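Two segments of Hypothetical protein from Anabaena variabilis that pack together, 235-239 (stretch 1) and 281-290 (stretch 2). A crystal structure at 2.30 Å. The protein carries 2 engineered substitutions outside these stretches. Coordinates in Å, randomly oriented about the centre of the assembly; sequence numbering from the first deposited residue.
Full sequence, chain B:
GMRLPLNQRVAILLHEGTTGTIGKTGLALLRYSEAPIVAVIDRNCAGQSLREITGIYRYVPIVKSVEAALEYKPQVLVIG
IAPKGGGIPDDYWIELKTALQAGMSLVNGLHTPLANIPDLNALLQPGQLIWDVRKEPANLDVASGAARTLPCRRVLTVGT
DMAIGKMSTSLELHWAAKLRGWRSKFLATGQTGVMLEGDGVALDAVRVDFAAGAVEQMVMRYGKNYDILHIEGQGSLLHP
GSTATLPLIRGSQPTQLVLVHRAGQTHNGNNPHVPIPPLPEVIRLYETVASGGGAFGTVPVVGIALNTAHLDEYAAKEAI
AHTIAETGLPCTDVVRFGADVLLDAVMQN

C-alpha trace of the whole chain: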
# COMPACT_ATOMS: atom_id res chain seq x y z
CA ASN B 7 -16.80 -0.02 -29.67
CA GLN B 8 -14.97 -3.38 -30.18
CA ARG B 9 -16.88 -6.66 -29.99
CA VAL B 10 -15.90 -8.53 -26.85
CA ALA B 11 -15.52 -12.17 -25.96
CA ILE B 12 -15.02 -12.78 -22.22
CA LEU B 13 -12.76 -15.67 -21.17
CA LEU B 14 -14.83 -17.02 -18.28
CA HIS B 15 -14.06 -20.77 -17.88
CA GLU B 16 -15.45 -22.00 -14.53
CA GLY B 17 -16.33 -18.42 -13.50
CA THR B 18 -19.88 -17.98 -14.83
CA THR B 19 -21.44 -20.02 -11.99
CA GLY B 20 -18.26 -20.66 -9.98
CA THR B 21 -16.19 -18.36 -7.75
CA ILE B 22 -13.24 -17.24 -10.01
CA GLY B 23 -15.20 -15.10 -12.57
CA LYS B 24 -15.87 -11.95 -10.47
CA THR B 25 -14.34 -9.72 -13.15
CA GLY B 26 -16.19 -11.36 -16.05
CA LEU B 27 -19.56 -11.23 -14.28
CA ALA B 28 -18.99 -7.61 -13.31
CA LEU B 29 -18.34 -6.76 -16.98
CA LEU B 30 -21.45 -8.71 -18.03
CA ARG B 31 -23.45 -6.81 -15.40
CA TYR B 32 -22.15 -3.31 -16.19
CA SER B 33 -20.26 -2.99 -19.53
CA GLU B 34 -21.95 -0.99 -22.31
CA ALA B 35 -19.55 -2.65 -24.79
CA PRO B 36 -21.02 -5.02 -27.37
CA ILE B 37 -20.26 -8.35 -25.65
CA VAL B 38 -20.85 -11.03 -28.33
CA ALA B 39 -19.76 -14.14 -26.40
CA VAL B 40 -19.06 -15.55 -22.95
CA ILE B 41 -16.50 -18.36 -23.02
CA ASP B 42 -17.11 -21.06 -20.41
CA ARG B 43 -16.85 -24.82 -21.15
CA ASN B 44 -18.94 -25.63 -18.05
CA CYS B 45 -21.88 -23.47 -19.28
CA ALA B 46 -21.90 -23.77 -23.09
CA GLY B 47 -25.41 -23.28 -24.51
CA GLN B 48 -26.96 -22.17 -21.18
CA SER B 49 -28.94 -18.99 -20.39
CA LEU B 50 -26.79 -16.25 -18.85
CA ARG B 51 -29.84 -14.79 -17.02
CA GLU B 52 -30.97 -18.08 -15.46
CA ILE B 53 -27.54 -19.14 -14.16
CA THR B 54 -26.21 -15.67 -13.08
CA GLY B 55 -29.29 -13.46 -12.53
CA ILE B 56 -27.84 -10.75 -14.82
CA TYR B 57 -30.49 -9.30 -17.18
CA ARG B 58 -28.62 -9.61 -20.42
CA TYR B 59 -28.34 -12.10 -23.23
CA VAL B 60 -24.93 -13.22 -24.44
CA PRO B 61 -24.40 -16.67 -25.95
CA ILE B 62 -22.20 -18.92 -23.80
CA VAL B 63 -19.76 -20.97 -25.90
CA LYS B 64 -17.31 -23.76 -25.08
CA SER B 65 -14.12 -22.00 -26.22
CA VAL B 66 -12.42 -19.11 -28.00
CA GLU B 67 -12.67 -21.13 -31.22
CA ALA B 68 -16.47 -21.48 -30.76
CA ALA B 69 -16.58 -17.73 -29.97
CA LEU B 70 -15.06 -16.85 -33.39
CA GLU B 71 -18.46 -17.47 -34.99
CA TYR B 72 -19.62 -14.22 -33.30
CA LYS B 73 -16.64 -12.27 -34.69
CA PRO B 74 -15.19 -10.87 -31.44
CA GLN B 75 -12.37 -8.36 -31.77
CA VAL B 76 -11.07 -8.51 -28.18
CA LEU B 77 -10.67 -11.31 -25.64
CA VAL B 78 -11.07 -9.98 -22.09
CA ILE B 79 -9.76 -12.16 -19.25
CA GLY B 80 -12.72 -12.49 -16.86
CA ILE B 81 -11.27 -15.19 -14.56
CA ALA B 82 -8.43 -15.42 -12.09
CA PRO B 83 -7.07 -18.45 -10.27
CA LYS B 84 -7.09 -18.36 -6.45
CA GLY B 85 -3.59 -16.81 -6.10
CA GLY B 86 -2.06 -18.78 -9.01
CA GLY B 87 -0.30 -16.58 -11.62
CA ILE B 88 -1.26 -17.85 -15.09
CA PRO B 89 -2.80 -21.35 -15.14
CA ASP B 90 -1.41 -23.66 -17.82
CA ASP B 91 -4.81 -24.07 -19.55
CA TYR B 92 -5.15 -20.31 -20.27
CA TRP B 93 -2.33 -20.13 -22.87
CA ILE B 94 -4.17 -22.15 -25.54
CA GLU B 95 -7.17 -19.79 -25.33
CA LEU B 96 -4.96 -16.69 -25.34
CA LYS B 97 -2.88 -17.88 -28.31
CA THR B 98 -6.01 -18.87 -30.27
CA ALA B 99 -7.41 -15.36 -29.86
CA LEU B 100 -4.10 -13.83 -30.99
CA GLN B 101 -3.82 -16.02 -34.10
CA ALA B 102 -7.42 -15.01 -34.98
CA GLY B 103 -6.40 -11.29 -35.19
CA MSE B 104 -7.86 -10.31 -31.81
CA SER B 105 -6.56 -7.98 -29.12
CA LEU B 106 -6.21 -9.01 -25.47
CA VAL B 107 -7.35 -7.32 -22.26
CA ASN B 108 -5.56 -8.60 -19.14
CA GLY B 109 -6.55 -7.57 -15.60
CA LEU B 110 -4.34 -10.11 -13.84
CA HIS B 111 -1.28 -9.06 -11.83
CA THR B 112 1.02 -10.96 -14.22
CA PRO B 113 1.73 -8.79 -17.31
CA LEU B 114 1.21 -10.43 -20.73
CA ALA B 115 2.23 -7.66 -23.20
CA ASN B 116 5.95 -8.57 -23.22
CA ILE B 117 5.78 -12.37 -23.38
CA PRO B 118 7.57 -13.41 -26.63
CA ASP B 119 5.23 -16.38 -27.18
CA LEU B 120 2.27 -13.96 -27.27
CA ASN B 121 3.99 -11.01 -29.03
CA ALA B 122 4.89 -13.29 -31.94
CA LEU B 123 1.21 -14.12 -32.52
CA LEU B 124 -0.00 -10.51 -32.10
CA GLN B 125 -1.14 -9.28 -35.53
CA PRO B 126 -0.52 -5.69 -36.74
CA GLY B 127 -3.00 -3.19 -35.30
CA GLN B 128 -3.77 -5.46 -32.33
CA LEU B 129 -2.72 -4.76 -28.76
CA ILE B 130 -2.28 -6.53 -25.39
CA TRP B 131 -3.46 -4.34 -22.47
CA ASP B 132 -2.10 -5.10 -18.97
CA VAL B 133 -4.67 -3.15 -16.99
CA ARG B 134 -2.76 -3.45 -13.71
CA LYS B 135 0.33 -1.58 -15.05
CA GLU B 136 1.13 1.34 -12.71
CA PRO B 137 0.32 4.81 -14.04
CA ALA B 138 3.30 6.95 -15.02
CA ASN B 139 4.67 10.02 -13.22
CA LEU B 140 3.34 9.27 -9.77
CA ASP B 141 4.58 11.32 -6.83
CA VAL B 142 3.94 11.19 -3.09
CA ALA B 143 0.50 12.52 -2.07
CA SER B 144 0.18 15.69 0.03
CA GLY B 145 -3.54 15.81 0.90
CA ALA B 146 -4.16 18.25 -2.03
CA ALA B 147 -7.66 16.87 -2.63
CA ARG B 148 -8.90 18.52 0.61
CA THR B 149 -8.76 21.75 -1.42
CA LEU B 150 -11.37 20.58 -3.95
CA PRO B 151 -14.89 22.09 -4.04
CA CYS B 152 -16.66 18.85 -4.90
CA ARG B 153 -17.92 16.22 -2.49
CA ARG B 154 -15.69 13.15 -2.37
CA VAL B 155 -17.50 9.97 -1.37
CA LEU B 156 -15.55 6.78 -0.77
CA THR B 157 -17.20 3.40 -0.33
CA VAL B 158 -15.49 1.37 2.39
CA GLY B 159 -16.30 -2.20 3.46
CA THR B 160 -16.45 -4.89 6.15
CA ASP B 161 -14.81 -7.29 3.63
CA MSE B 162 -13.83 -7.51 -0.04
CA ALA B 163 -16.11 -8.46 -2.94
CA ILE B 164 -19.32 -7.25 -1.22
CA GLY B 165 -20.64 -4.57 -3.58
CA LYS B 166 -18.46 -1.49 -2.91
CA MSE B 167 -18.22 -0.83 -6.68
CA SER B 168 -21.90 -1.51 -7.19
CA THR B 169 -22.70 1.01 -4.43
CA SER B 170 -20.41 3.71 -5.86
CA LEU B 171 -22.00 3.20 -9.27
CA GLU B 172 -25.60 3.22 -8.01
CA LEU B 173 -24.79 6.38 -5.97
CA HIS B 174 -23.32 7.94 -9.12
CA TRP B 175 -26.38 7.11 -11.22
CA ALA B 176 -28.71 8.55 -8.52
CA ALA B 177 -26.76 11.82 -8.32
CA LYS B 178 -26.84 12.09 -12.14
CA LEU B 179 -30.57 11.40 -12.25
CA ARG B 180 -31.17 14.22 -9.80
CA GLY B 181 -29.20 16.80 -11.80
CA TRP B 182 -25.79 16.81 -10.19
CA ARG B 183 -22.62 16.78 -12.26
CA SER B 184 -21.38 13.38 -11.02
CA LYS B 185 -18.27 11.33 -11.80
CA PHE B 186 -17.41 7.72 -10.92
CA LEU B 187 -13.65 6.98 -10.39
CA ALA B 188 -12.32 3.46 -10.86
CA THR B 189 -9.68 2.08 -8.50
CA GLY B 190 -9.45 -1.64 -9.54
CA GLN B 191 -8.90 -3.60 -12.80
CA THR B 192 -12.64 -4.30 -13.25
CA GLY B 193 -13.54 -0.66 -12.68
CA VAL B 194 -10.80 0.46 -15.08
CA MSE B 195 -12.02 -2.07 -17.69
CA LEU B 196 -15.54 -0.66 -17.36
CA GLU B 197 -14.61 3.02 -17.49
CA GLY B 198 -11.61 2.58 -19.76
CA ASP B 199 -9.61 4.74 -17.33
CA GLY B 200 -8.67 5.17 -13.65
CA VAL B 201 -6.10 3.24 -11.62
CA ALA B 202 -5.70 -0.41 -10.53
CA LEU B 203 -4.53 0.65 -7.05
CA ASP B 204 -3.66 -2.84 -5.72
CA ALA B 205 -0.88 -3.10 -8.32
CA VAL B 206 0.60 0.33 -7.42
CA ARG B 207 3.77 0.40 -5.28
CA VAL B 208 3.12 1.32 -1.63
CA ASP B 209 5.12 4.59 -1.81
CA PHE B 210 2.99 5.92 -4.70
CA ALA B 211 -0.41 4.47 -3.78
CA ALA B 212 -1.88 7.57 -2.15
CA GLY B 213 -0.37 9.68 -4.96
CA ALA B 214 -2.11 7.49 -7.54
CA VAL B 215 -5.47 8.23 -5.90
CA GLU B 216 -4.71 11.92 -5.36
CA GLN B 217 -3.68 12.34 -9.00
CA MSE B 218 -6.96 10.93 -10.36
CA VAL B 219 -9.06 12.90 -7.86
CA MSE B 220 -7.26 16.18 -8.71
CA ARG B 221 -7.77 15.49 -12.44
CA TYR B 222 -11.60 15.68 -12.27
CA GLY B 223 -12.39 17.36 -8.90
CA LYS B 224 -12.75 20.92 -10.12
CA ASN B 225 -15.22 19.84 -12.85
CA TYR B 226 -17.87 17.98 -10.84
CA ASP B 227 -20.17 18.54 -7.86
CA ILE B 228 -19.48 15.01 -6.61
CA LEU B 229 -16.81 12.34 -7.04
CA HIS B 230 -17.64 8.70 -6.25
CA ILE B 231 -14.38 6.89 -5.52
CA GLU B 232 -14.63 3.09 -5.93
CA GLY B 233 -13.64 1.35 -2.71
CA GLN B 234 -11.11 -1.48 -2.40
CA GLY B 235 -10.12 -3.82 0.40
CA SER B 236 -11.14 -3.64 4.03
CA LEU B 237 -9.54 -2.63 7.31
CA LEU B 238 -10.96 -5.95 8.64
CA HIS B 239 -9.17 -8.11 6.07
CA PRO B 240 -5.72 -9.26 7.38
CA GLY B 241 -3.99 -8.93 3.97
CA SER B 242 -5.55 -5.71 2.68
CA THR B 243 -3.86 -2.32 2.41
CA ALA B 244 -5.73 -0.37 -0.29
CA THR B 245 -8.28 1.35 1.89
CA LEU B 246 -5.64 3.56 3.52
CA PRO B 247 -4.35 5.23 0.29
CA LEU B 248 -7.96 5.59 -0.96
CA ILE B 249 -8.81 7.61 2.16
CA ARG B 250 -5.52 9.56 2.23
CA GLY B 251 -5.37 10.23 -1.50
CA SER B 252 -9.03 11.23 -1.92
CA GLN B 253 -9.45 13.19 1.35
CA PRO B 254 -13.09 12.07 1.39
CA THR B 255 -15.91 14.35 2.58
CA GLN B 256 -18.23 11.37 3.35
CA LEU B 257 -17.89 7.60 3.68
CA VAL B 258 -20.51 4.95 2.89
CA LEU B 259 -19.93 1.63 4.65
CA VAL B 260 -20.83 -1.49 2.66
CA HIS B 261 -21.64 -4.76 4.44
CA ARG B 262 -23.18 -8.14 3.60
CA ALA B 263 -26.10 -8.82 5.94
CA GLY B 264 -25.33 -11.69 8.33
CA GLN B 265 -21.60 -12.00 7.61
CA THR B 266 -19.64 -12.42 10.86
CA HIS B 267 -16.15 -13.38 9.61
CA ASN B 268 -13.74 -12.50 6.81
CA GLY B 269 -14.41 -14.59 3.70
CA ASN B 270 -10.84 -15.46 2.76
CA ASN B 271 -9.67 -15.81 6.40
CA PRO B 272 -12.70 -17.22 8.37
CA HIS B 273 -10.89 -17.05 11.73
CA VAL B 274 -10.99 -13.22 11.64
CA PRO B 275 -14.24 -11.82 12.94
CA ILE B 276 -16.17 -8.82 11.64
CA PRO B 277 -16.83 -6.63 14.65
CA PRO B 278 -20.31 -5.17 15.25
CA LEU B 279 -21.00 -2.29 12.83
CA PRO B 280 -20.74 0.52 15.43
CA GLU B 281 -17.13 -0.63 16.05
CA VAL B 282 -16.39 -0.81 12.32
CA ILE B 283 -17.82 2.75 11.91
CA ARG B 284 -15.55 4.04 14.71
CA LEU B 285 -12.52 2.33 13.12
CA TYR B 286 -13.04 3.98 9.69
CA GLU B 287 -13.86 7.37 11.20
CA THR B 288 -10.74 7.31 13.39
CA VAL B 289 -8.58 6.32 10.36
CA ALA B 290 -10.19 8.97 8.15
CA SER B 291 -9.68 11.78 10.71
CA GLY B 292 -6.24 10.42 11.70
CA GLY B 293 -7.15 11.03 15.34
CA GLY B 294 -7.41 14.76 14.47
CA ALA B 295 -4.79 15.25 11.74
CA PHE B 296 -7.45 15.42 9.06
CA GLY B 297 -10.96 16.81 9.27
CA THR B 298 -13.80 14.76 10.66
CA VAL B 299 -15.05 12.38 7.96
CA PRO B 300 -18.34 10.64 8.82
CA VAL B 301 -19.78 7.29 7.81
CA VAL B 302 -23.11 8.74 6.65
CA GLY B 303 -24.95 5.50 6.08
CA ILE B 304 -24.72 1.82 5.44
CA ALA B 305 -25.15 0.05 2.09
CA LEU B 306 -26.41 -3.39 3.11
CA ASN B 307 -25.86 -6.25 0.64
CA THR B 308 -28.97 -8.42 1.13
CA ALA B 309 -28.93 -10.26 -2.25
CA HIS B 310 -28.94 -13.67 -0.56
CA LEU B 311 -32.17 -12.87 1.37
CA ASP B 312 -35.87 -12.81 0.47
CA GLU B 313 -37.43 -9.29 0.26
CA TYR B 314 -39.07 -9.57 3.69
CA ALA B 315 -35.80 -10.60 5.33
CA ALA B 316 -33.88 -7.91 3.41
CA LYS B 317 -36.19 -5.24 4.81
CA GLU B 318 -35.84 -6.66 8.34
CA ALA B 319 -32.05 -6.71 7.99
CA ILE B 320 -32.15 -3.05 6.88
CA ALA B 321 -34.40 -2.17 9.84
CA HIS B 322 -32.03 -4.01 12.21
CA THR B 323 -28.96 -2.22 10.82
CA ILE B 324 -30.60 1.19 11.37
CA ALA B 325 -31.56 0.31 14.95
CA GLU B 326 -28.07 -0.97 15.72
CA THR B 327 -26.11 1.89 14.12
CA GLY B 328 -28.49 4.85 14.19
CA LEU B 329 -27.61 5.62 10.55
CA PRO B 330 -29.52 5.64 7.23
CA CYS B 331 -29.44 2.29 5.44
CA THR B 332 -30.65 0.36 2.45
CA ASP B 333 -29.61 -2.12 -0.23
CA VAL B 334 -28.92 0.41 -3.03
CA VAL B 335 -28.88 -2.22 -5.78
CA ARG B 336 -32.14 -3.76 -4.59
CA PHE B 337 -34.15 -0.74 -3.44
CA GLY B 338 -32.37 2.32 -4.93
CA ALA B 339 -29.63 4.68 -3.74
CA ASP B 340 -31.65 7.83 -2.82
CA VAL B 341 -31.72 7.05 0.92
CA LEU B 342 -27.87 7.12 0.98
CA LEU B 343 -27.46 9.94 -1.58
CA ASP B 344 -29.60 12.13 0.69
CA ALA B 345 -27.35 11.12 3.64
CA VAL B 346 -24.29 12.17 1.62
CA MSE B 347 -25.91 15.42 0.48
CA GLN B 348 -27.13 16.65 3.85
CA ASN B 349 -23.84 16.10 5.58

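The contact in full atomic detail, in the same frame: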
# COMPACT_ATOMS: atom_id res chain seq x y z
N GLY B 235 -10.59 -3.24 -0.83
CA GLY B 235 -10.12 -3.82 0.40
C GLY B 235 -11.03 -3.65 1.59
O GLY B 235 -12.22 -3.41 1.45
N SER B 236 -10.44 -3.80 2.77
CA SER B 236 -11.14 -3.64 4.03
C SER B 236 -10.15 -3.58 5.16
O SER B 236 -9.19 -4.36 5.19
CB SER B 236 -12.06 -4.83 4.30
OG SER B 236 -12.61 -4.72 5.61
N LEU B 237 -10.40 -2.70 6.13
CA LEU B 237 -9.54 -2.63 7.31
C LEU B 237 -9.72 -3.85 8.23
O LEU B 237 -9.05 -3.94 9.24
CB LEU B 237 -9.80 -1.33 8.09
CG LEU B 237 -9.44 -0.02 7.38
CD1 LEU B 237 -9.84 1.15 8.26
CD2 LEU B 237 -7.97 0.05 7.04
N LEU B 238 -10.67 -4.74 7.89
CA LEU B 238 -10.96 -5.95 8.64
C LEU B 238 -10.32 -7.18 8.01
O LEU B 238 -10.26 -8.24 8.63
CB LEU B 238 -12.48 -6.16 8.73
CG LEU B 238 -13.32 -5.00 9.22
CD1 LEU B 238 -14.77 -5.41 9.34
CD2 LEU B 238 -12.79 -4.48 10.56
N HIS B 239 -9.83 -7.03 6.78
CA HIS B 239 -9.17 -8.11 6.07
C HIS B 239 -7.69 -8.07 6.44
O HIS B 239 -7.05 -7.03 6.27
CB HIS B 239 -9.39 -7.91 4.58
CG HIS B 239 -8.96 -9.07 3.75
ND1 HIS B 239 -7.66 -9.54 3.75
CD2 HIS B 239 -9.64 -9.83 2.86
CE1 HIS B 239 -7.57 -10.55 2.90
NE2 HIS B 239 -8.75 -10.74 2.35
N GLU B 281 -18.60 -0.56 15.91
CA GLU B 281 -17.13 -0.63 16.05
C GLU B 281 -16.42 -0.42 14.72
O GLU B 281 -15.38 0.22 14.69
CB GLU B 281 -16.67 -1.95 16.70
CG GLU B 281 -16.98 -2.03 18.19
CD GLU B 281 -16.31 -0.90 18.94
OE1 GLU B 281 -15.07 -0.74 18.82
OE2 GLU B 281 -17.03 -0.14 19.62
N VAL B 282 -16.98 -0.96 13.65
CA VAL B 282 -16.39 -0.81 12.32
C VAL B 282 -16.50 0.68 11.91
O VAL B 282 -15.58 1.24 11.32
CB VAL B 282 -17.07 -1.75 11.26
CG1 VAL B 282 -16.46 -1.55 9.88
CG2 VAL B 282 -16.98 -3.23 11.66
N ILE B 283 -17.64 1.31 12.21
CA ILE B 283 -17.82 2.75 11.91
C ILE B 283 -16.77 3.61 12.63
O ILE B 283 -16.17 4.50 12.02
CB ILE B 283 -19.24 3.22 12.28
CG1 ILE B 283 -20.25 2.62 11.28
CG2 ILE B 283 -19.33 4.75 12.30
CD1 ILE B 283 -21.67 2.55 11.81
N ARG B 284 -16.56 3.34 13.91
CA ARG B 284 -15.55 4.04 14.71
C ARG B 284 -14.14 3.85 14.11
O ARG B 284 -13.38 4.81 13.95
CB ARG B 284 -15.61 3.55 16.16
CG ARG B 284 -14.77 4.37 17.13
N LEU B 285 -13.80 2.62 13.75
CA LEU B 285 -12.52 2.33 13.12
C LEU B 285 -12.29 3.22 11.88
O LEU B 285 -11.32 3.99 11.83
CB LEU B 285 -12.43 0.84 12.75
CG LEU B 285 -11.27 0.37 11.85
CD1 LEU B 285 -9.93 0.59 12.51
CD2 LEU B 285 -11.49 -1.09 11.49
N TYR B 286 -13.19 3.14 10.90
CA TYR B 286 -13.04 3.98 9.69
C TYR B 286 -12.99 5.48 9.97
O TYR B 286 -12.17 6.21 9.39
CB TYR B 286 -14.11 3.65 8.64
CG TYR B 286 -13.78 2.39 7.84
CD1 TYR B 286 -12.83 2.44 6.84
CD2 TYR B 286 -14.39 1.18 8.10
CE1 TYR B 286 -12.50 1.33 6.12
CE2 TYR B 286 -14.05 0.03 7.35
CZ TYR B 286 -13.09 0.14 6.36
OH TYR B 286 -12.71 -0.93 5.58
N GLU B 287 -13.83 5.95 10.88
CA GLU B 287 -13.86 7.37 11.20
C GLU B 287 -12.54 7.84 11.81
O GLU B 287 -12.04 8.92 11.47
CB GLU B 287 -15.06 7.74 12.06
CG GLU B 287 -16.35 7.74 11.25
CD GLU B 287 -17.60 8.11 12.05
OE1 GLU B 287 -17.52 8.19 13.30
OE2 GLU B 287 -18.66 8.30 11.42
N THR B 288 -12.01 7.02 12.71
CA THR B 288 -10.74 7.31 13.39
C THR B 288 -9.59 7.33 12.38
O THR B 288 -8.71 8.20 12.48
CB THR B 288 -10.49 6.29 14.54
OG1 THR B 288 -11.47 6.49 15.57
CG2 THR B 288 -9.09 6.44 15.15
N VAL B 289 -9.59 6.38 11.43
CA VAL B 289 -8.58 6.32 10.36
C VAL B 289 -8.73 7.53 9.45
O VAL B 289 -7.75 8.18 9.12
CB VAL B 289 -8.67 5.01 9.53
CG1 VAL B 289 -7.76 5.04 8.29
CG2 VAL B 289 -8.28 3.80 10.38
N ALA B 290 -9.95 7.85 9.05
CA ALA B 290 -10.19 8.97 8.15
C ALA B 290 -9.82 10.34 8.75
O ALA B 290 -9.30 11.19 8.04
CB ALA B 290 -11.63 8.96 7.64
O HOH W 1 -12.90 -0.82 2.40

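A short loop, 235-239, lies against one side of a helix that runs through the whole of 281-290, and the two are joined by a small apolar patch and one well-formed polar contact. The loop is shaped by a type I beta turn from Ser236 to His239, closed by the backbone hydrogen bond from His239 N to Ser236 O (3.2 Å). This turn places Leu237 and Leu238 at its two central positions, so that consecutive leucines can both reach the helix. On the helix, the contacting residues are Val282, Leu285, Tyr286 and Val289. Their spacing of three or four residues brings them onto the same side of the helix, while the side chains of Ile283 and Glu287 lie out of reach of the loop.

The polar link is a hydrogen bond from Leu237 N to Tyr286 OH, 3.0 Å long and nearly straight, with an angle of 171° at the hydrogen. A helix satisfies its own backbone groups, as Tyr286 N does by bonding to Val282 O (3.1 Å), so a bond to the loop backbone is best offered by a side chain. Tyrosine suits the task because its long, rigid ring carries a hydroxyl well beyond the helix backbone: the CA-to-CB bond of Tyr286 points sideways, yet the end of the side chain comes close to the loop. A water extends the link, donating to Gly235 O at 2.8 Å and to Tyr286 OH at 3.2 Å. Gly235 itself has a positive phi of 70°, a value that favours glycine.

Within the loop, Ser236 supports this arrangement. With chi1 in the t rotamer, its hydroxyl accepts a hydrogen bond from Leu238 N to Ser236 OG (3.0 Å), tying the side chain back to the turn. The two amides at the centre of the turn are thus both satisfied by hydroxyls, one from the helix and one from the loop itself.

The apolar contacts centre on Leu237, whose CA-to-CB bond points toward the helix and which loses more surface to the contact than any other residue. Its branched side chain touches three helix residues. Leu237 CB meets Leu285 CD2 at 3.8 Å, and Leu237 CD1 meets Val289 CG2 at 3.7 Å. Leu237 CD1 also sits over a face of the Tyr286 ring, 3.8 Å from the ring centroid and 27° off the ring normal, forming a CH-pi contact. Tyr286 therefore serves twice, its hydroxyl binding the backbone of Leu237 while its ring packs against the side chain of that residue.

Leu238 extends the patch toward the start of the helical stretch. Its CA-to-CB bond points sideways, but its end comes nearer, bringing Leu238 CD2 to 3.7 Å from Leu285 CD2 and Leu238 CD1 to 3.9 Å from Val282 CG2. Leu285 thus packs against both leucines. The compact, beta-branched valines offer methyl groups close to the helix backbone, and the contact buries 311 Å² in all.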